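PDB 7PBG: FAD-binding oxidoreductase from Gulosibacter chungangensis, which oxidises 4-ethylphenol and related 4-alkylphenols with the help of FAD, dehydrogenating the alkyl side chain to give 4-vinylphenol-type products. Local coordinates for residues E137-S142 with L146-A151; F225-R230 with G512-G517; L263-G268 with R339-Q344. All coordinates share one frame; numbering follows the deposited sequence.

Contact 1. Residues E137-S142 with L146-A151; sequences EAVRDS and LMIDPA
Val-139 carries this contact with both of its methyls, each directed at a different part of segment 146-151. Val-139 CG1 lies anti to the backbone N (chi1 171°) and bears on the main chain of Leu-146, 3.3 Å from Leu-146 O. It also passes the base of that side chain, with Val-139 CG1 and Leu-146 CB 4.1 Å apart. CG2, anti to the carbonyl carbon, reaches along the segment to Ile-148, where Val-139 CG2 and Ile-148 CG2 meet methyl to methyl at 4.3 Å. No hydrogen bond joins the two segments, so the helix rests on the outgoing chain through apolar groups and one close methyl-carbonyl approach. The hydroxyl of Ser-142 folds back toward the backbone three residues earlier: Ser-142 OG gives a 2.7 Å hydrogen bond to Val-139 O, meeting it at a C=O angle of 125° and from somewhat out of the carbonyl plane. The same OG accepts a bond from Ala-144 N, in the short turn leading to the strand. On the outer side of the helix, Arg-140 NE points almost straight at Asp-141 OD1 (3.0 Å, 163°), a salt bridge that meets the carboxylate from above its plane, while Glu-137 CA lies above one guanidinium face, off toward its rim. Further on, Ala-151 touches FAD. Within the FAD-binding domain this is a compact helix-turn-strand reversal: helix 132-142 runs into strand 146-147, Ile-148 packs back on Leu-135 and Tyr-136 of the helix, and Val-139 and Leu-146 both rest on Leu-235 of the neighbouring strand 226-237.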
# COMPACT_ATOMS: atom_id res chain seq x y z
N GLU A 137 -2.46 24.88 -8.39
CA GLU A 137 -2.42 26.35 -8.16
C GLU A 137 -2.09 26.62 -6.69
O GLU A 137 -1.25 27.49 -6.43
CB GLU A 137 -3.74 26.98 -8.59
CG GLU A 137 -3.86 27.04 -10.11
CD GLU A 137 -5.16 27.54 -10.69
OE1 GLU A 137 -6.07 27.81 -9.90
OE2 GLU A 137 -5.26 27.57 -11.92
N ALA A 138 -2.70 25.90 -5.75
CA ALA A 138 -2.48 26.12 -4.30
C ALA A 138 -1.02 25.85 -3.95
O ALA A 138 -0.45 26.66 -3.21
CB ALA A 138 -3.41 25.32 -3.46
N VAL A 139 -0.41 24.81 -4.52
CA VAL A 139 1.01 24.48 -4.26
C VAL A 139 1.85 25.59 -4.90
O VAL A 139 2.76 26.07 -4.24
CB VAL A 139 1.36 23.06 -4.74
CG1 VAL A 139 2.84 22.80 -4.67
CG2 VAL A 139 0.57 22.03 -3.96
N ARG A 140 1.57 25.97 -6.13
CA ARG A 140 2.36 26.99 -6.85
C ARG A 140 2.34 28.28 -6.02
O ARG A 140 3.43 28.86 -5.75
CB ARG A 140 1.81 27.27 -8.24
CG ARG A 140 2.57 28.38 -8.96
CD ARG A 140 1.79 28.75 -10.21
NE ARG A 140 0.47 29.30 -9.87
CZ ARG A 140 -0.56 29.39 -10.70
NH1 ARG A 140 -0.48 28.93 -11.93
NH2 ARG A 140 -1.70 29.91 -10.26
N ASP A 141 1.16 28.69 -5.59
CA ASP A 141 1.02 30.00 -4.90
C ASP A 141 1.60 29.95 -3.47
O ASP A 141 1.87 31.04 -2.94
CB ASP A 141 -0.41 30.50 -4.98
CG ASP A 141 -0.86 30.74 -6.41
OD1 ASP A 141 0.01 30.88 -7.33
OD2 ASP A 141 -2.04 30.69 -6.63
N SER A 142 1.75 28.75 -2.85
CA SER A 142 2.34 28.54 -1.49
C SER A 142 3.86 28.74 -1.51
O SER A 142 4.42 28.98 -0.41
CB SER A 142 2.00 27.17 -0.95
OG SER A 142 2.85 26.16 -1.50
N LEU A 146 7.11 21.37 -4.19
CA LEU A 146 6.41 20.08 -4.27
C LEU A 146 5.69 20.03 -5.61
O LEU A 146 5.26 21.07 -6.12
CB LEU A 146 5.38 19.98 -3.15
CG LEU A 146 5.90 20.04 -1.70
CD1 LEU A 146 4.69 19.95 -0.81
CD2 LEU A 146 6.90 18.96 -1.40
N MET A 147 5.53 18.82 -6.12
CA MET A 147 4.81 18.52 -7.36
C MET A 147 3.58 17.71 -7.02
O MET A 147 3.62 16.84 -6.10
CB MET A 147 5.69 17.65 -8.28
CG MET A 147 6.81 18.40 -8.91
SD MET A 147 7.91 17.18 -9.66
CE MET A 147 6.77 16.33 -10.75
N ILE A 148 2.54 17.92 -7.77
CA ILE A 148 1.39 16.99 -7.73
C ILE A 148 1.56 15.93 -8.84
O ILE A 148 2.47 16.01 -9.68
CB ILE A 148 0.07 17.71 -7.84
CG1 ILE A 148 -0.15 18.30 -9.23
CG2 ILE A 148 -0.04 18.80 -6.78
CD1 ILE A 148 -1.61 18.49 -9.57
N ASP A 149 0.67 14.96 -8.82
CA ASP A 149 0.65 13.84 -9.80
C ASP A 149 -0.74 13.81 -10.40
O ASP A 149 -1.66 13.16 -9.86
CB ASP A 149 1.00 12.48 -9.19
CG ASP A 149 1.13 11.41 -10.25
OD1 ASP A 149 2.27 11.12 -10.64
OD2 ASP A 149 0.08 10.90 -10.68
N PRO A 150 -0.99 14.60 -11.47
CA PRO A 150 -2.32 14.62 -12.06
C PRO A 150 -2.58 13.42 -12.98
O PRO A 150 -1.73 12.92 -13.71
CB PRO A 150 -2.35 15.92 -12.88
CG PRO A 150 -0.87 16.17 -13.25
CD PRO A 150 -0.05 15.55 -12.13
N ALA A 151 -3.84 12.99 -13.01
CA ALA A 151 -4.40 12.21 -14.12
C ALA A 151 -4.47 13.11 -15.36
O ALA A 151 -4.02 14.32 -15.32
CB ALA A 151 -5.77 11.69 -13.70

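Contact 2. Residues F225-R230 with G512-G517; sequences FGICTR and GILNPG. With FAD (flavin-adenine dinucleotide), chain C.
Apolar contact between the segments centres on Leu-514, whose CB is directed at segment 225-230 and whose two methyls separate their tasks. Leu-514 CD1 lies against the Phe-225 to Gly-226 peptide, 3.4 Å from Gly-226 N and 3.5 Å from Phe-225 C. Leu-514 CD2 meets Ile-227 CD1 at 4.1 Å, the two branched side chains crossing at a slant. Ile-227 thus faces two ways: CD1 reaches Leu-514, whereas Ile-227 CG2, anti to the backbone N, stands 3.9 Å from N1A of the FAD adenine. The polar bonds run from the strand to the cofactor. Cys-228 N donates to FAD N1A (3.0 Å, 154°), and FAD N6A donates to Cys-228 O (2.8 Å, 153°), so one residue's main chain reads the adenine's Watson-Crick edge in the manner of a base pair. In this fold, of the PCMH-type FAD-binding family, the loop after helix 492-508 returns to the FAD-binding domain, where Ile-513 and Asn-515 bond by their backbones to Leu-81. Further hydrogen bonds fix that loop: Asp-509 takes the N-H groups of Ile-513 and Leu-514, and Asn-224 ND2 reaches Asn-515 O. The ring of Phe-225 packs against helix 492-508 and against Pro-214 of the second subunit.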
# COMPACT_ATOMS: atom_id res chain seq x y z
N PHE A 225 -18.33 1.36 1.29
CA PHE A 225 -18.22 1.11 2.75
C PHE A 225 -18.21 2.42 3.55
O PHE A 225 -18.49 2.41 4.76
CB PHE A 225 -16.96 0.32 3.07
CG PHE A 225 -16.85 -1.03 2.42
CD1 PHE A 225 -17.97 -1.72 1.94
CD2 PHE A 225 -15.60 -1.58 2.22
CE1 PHE A 225 -17.82 -2.96 1.36
CE2 PHE A 225 -15.46 -2.82 1.63
CZ PHE A 225 -16.57 -3.50 1.21
N GLY A 226 -17.96 3.54 2.90
CA GLY A 226 -17.91 4.80 3.64
C GLY A 226 -17.88 5.96 2.70
O GLY A 226 -17.72 5.77 1.50
N ILE A 227 -17.92 7.15 3.28
CA ILE A 227 -17.86 8.45 2.55
C ILE A 227 -16.66 9.25 3.05
O ILE A 227 -16.62 9.65 4.21
CB ILE A 227 -19.19 9.18 2.63
CG1 ILE A 227 -20.34 8.29 2.17
CG2 ILE A 227 -19.10 10.51 1.89
CD1 ILE A 227 -21.71 8.92 2.40
N CYS A 228 -15.66 9.48 2.20
CA CYS A 228 -14.44 10.19 2.58
C CYS A 228 -14.69 11.73 2.55
O CYS A 228 -15.30 12.24 1.60
CB CYS A 228 -13.34 9.87 1.61
SG CYS A 228 -11.77 10.59 2.13
N THR A 229 -14.32 12.39 3.64
CA THR A 229 -14.51 13.86 3.78
C THR A 229 -13.15 14.57 3.82
O THR A 229 -13.12 15.81 3.77
CB THR A 229 -15.36 14.12 5.02
OG1 THR A 229 -14.68 13.56 6.14
CG2 THR A 229 -16.73 13.50 4.86
N ARG A 230 -12.07 13.84 3.90
CA ARG A 230 -10.71 14.46 4.01
C ARG A 230 -9.70 13.40 3.66
O ARG A 230 -9.88 12.21 4.08
CB ARG A 230 -10.49 15.03 5.42
CG ARG A 230 -9.23 15.88 5.50
CD ARG A 230 -8.73 16.13 6.90
NE ARG A 230 -9.71 16.88 7.65
CZ ARG A 230 -9.47 17.72 8.63
NH1 ARG A 230 -8.22 17.95 9.02
NH2 ARG A 230 -10.49 18.35 9.18
N GLY A 512 -27.42 -1.56 4.18
CA GLY A 512 -27.11 -1.63 2.74
C GLY A 512 -27.50 -0.34 2.01
O GLY A 512 -28.04 -0.42 0.91
N ILE A 513 -27.14 0.81 2.57
CA ILE A 513 -27.48 2.16 2.08
C ILE A 513 -26.46 2.61 1.04
O ILE A 513 -26.85 3.36 0.14
CB ILE A 513 -27.51 3.15 3.25
CG1 ILE A 513 -28.65 2.81 4.21
CG2 ILE A 513 -27.58 4.58 2.77
CD1 ILE A 513 -29.92 2.54 3.51
N LEU A 514 -25.18 2.29 1.21
CA LEU A 514 -24.16 2.90 0.30
C LEU A 514 -24.10 2.17 -1.04
O LEU A 514 -23.78 0.95 -1.05
CB LEU A 514 -22.80 2.93 0.99
CG LEU A 514 -22.75 3.77 2.26
CD1 LEU A 514 -21.29 3.92 2.71
CD2 LEU A 514 -23.34 5.17 2.07
N ASN A 515 -24.38 2.93 -2.12
CA ASN A 515 -24.24 2.61 -3.57
C ASN A 515 -24.20 1.11 -3.77
O ASN A 515 -23.19 0.53 -4.08
CB ASN A 515 -22.99 3.23 -4.22
CG ASN A 515 -23.04 3.34 -5.73
OD1 ASN A 515 -24.11 3.35 -6.35
ND2 ASN A 515 -21.85 3.45 -6.35
N PRO A 516 -25.34 0.45 -3.58
CA PRO A 516 -25.38 -1.00 -3.69
C PRO A 516 -24.91 -1.48 -5.07
O PRO A 516 -25.31 -0.95 -6.07
CB PRO A 516 -26.86 -1.28 -3.40
CG PRO A 516 -27.34 -0.13 -2.59
CD PRO A 516 -26.61 1.05 -3.19
N GLY A 517 -24.13 -2.56 -5.09
CA GLY A 517 -23.65 -3.16 -6.33
C GLY A 517 -22.31 -2.61 -6.80
O GLY A 517 -21.81 -3.12 -7.81
PA FAD C . -15.26 10.91 -8.62
O1A FAD C . -16.22 10.71 -9.75
O2A FAD C . -15.53 12.00 -7.62
O5B FAD C . -15.17 9.55 -7.83
C5B FAD C . -15.05 8.30 -8.49
C4B FAD C . -15.66 7.25 -7.59
O4B FAD C . -14.90 7.13 -6.35
C3B FAD C . -17.10 7.52 -7.12
O3B FAD C . -18.05 7.13 -8.10
C2B FAD C . -17.16 6.76 -5.79
O2B FAD C . -17.39 5.38 -6.05
C1B FAD C . -15.76 7.01 -5.23
N9A FAD C . -15.64 8.20 -4.43
C8A FAD C . -15.15 9.40 -4.85
N7A FAD C . -15.14 10.29 -3.90
C5A FAD C . -15.70 9.66 -2.82
C6A FAD C . -15.92 10.08 -1.50
N6A FAD C . -15.66 11.32 -1.07
N1A FAD C . -16.49 9.18 -0.66
C2A FAD C . -16.75 7.93 -1.11
N3A FAD C . -16.55 7.42 -2.32
C4A FAD C . -16.02 8.35 -3.14
N1 FAD C . -8.30 8.07 -14.90
C2 FAD C . -7.12 7.91 -14.34
O2 FAD C . -7.01 7.46 -13.17
N3 FAD C . -5.99 8.30 -14.96
C4 FAD C . -5.98 8.79 -16.23
O4 FAD C . -4.92 9.20 -16.73
C4X FAD C . -7.20 8.94 -16.88
N5 FAD C . -7.19 9.40 -18.10
C5X FAD C . -8.41 9.54 -18.71
C6 FAD C . -8.43 10.06 -20.01
C7 FAD C . -9.61 10.29 -20.69
C7M FAD C . -9.58 10.87 -22.09
C8 FAD C . -10.83 10.01 -20.02
C8M FAD C . -12.14 10.24 -20.71
C9 FAD C . -10.82 9.47 -18.76
C9A FAD C . -9.62 9.23 -18.05
N10 FAD C . -9.58 8.75 -16.75
C10 FAD C . -8.36 8.59 -16.11
C1' FAD C . -10.82 8.48 -15.97
C2' FAD C . -11.31 9.70 -15.17
O2' FAD C . -11.24 10.93 -15.98
C3' FAD C . -10.52 10.01 -13.89
O3' FAD C . -10.25 8.82 -13.19
C4' FAD C . -11.18 11.00 -12.92
O4' FAD C . -10.19 11.62 -12.09
C5' FAD C . -12.22 10.32 -12.07
O5' FAD C . -13.29 11.21 -11.71
P FAD C . -13.25 12.06 -10.36
O1P FAD C . -14.20 13.21 -10.51
O2P FAD C . -11.81 12.36 -10.09
O3P FAD C . -13.79 11.05 -9.25

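Contact 3. Residues L263-G268 with R339-Q344; sequences LPLRIG and RDAYLQ
The ring of Tyr-342 meets Leu-265 on a slant, Tyr-342 CE2 lying 3.8 Å from Leu-265 CD1, and the two side chains run antiparallel, each passing the other. The guanidinium of Arg-339, which takes no part in the crossing, has Leu-343 CD1 of the same segment 3.4 Å above one face, over its centre. A single methyl of Leu-265 makes the whole crossing. Besides touching the tyrosine, Leu-265 CD1 lies 3.8 Å from Ala-341 CB, so it rests in the notch formed by Ala-341 CB and the ring that follows it on helix 328-342. With CG anti to its carbonyl carbon (chi1 -63°) and the chain extended beyond, Leu-265 reaches out from helix 255-266, where the CA atoms of Leu-265 and Ala-341 are still 8.7 Å apart. That helix is kinked at Pro-264, which has no N-H to give to the turn before, and Leu-263 O takes two donors, Arg-266 N and Ile-267 N. Both helices follow strands of the large antiparallel sheet, and Tyr-342 lies over Ile-247 and Phe-249 of strand 241-249. Its hydroxyl pairs with that of Thr-262, and Arg-266 is held by Gly-434 O and Leu-272 O. All the contact across the two segments is apolar and depends on shape: no hydrogen bond directs it, and the polar bond from the tyrosine's tip to Thr-262, beside segment 263-268, is what ties the ring to the facing helix and probably limits its movement.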
# COMPACT_ATOMS: atom_id res chain seq x y z
N LEU A 263 10.53 -3.06 -20.12
CA LEU A 263 10.44 -3.76 -18.83
C LEU A 263 11.78 -3.63 -18.10
O LEU A 263 11.80 -3.21 -16.95
CB LEU A 263 10.07 -5.23 -19.07
CG LEU A 263 10.10 -6.09 -17.82
CD1 LEU A 263 9.10 -5.63 -16.79
CD2 LEU A 263 9.87 -7.53 -18.20
N PRO A 264 12.93 -4.07 -18.66
CA PRO A 264 14.18 -4.07 -17.89
C PRO A 264 14.67 -2.65 -17.55
O PRO A 264 15.44 -2.55 -16.59
CB PRO A 264 15.17 -4.82 -18.78
CG PRO A 264 14.59 -4.66 -20.17
CD PRO A 264 13.10 -4.76 -19.94
N LEU A 265 14.23 -1.64 -18.31
CA LEU A 265 14.57 -0.23 -18.03
C LEU A 265 13.73 0.36 -16.91
O LEU A 265 14.11 1.40 -16.38
CB LEU A 265 14.39 0.61 -19.28
CG LEU A 265 15.30 0.24 -20.44
CD1 LEU A 265 14.85 1.00 -21.66
CD2 LEU A 265 16.78 0.46 -20.10
N ARG A 266 12.56 -0.22 -16.65
CA ARG A 266 11.59 0.28 -15.66
C ARG A 266 11.65 -0.50 -14.34
O ARG A 266 11.38 0.08 -13.29
CB ARG A 266 10.20 0.16 -16.26
CG ARG A 266 9.09 0.52 -15.28
CD ARG A 266 9.22 1.99 -14.87
NE ARG A 266 8.21 2.22 -13.85
CZ ARG A 266 8.33 3.04 -12.82
NH1 ARG A 266 9.47 3.69 -12.61
NH2 ARG A 266 7.37 3.09 -11.91
N ILE A 267 11.92 -1.81 -14.40
CA ILE A 267 11.58 -2.64 -13.21
C ILE A 267 12.44 -2.19 -12.01
O ILE A 267 12.01 -2.41 -10.89
CB ILE A 267 11.76 -4.13 -13.56
CG1 ILE A 267 11.15 -5.00 -12.46
CG2 ILE A 267 13.21 -4.46 -13.84
CD1 ILE A 267 10.78 -6.38 -12.89
N GLY A 268 13.66 -1.69 -12.24
CA GLY A 268 14.59 -1.21 -11.20
C GLY A 268 14.38 0.28 -10.92
O GLY A 268 15.12 0.83 -10.14
N ARG A 339 17.58 6.28 -24.84
CA ARG A 339 17.76 6.52 -26.30
C ARG A 339 18.48 5.30 -26.90
O ARG A 339 18.03 4.75 -27.94
CB ARG A 339 18.57 7.80 -26.49
CG ARG A 339 18.55 8.39 -27.89
CD ARG A 339 19.55 9.54 -27.98
NE ARG A 339 19.46 10.12 -29.30
CZ ARG A 339 20.20 9.78 -30.36
NH1 ARG A 339 21.13 8.84 -30.28
NH2 ARG A 339 19.98 10.38 -31.52
N ASP A 340 19.59 4.87 -26.29
CA ASP A 340 20.42 3.78 -26.86
C ASP A 340 19.61 2.50 -26.95
O ASP A 340 19.77 1.76 -27.97
CB ASP A 340 21.67 3.52 -26.03
CG ASP A 340 22.75 4.57 -26.20
OD1 ASP A 340 23.74 4.45 -25.47
OD2 ASP A 340 22.57 5.51 -27.01
N ALA A 341 18.75 2.25 -25.98
CA ALA A 341 17.93 1.03 -25.95
C ALA A 341 16.89 1.02 -27.08
O ALA A 341 16.84 0.05 -27.85
CB ALA A 341 17.25 0.84 -24.60
N TYR A 342 16.08 2.06 -27.18
CA TYR A 342 14.91 2.10 -28.06
C TYR A 342 15.34 2.31 -29.52
O TYR A 342 14.63 1.87 -30.42
CB TYR A 342 13.93 3.14 -27.56
CG TYR A 342 13.14 2.76 -26.33
CD1 TYR A 342 12.09 1.87 -26.44
CD2 TYR A 342 13.43 3.31 -25.10
CE1 TYR A 342 11.32 1.53 -25.34
CE2 TYR A 342 12.66 3.02 -23.99
CZ TYR A 342 11.59 2.16 -24.12
OH TYR A 342 10.90 1.96 -22.98
N LEU A 343 16.47 2.98 -29.73
CA LEU A 343 16.90 3.31 -31.11
C LEU A 343 17.49 2.07 -31.78
O LEU A 343 17.67 2.15 -33.00
CB LEU A 343 17.89 4.47 -31.16
CG LEU A 343 17.34 5.88 -30.92
CD1 LEU A 343 18.43 6.88 -31.21
CD2 LEU A 343 16.13 6.21 -31.74
N GLN A 344 17.67 0.96 -31.05
CA GLN A 344 18.01 -0.33 -31.71
C GLN A 344 16.81 -0.92 -32.44
O GLN A 344 17.01 -1.90 -33.19
CB GLN A 344 18.57 -1.33 -30.72
CG GLN A 344 19.91 -0.93 -30.16
CD GLN A 344 20.59 -2.15 -29.63
OE1 GLN A 344 20.03 -2.81 -28.77
NE2 GLN A 344 21.77 -2.48 -30.14

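Overall arrangement
Contacts 1 and 2 are buried and reach one antiparallel sheet, in which strands 146-147 and 226-237 are neighbours, yet their centres lie about 28 Å apart. Contact 3, only partly buried, joins two helices beside the eight-stranded sheet, on the opposite side of the chain's centre from contact 2 and about 43 Å from it between centres. Along the chain, contact 1 is a local reversal, contact 2 spans 281 residues, and contact 3 is nested within that span. Contacts 1 and 2 set branched aliphatic methyls against backbone and each other, contact 3 one leucine against an alanine and a tyrosine ring; contact 2 adds directional backbone bonds to the cofactor, contact 1 approaches FAD through Ala-151, and contact 3 lies far from the cofactor.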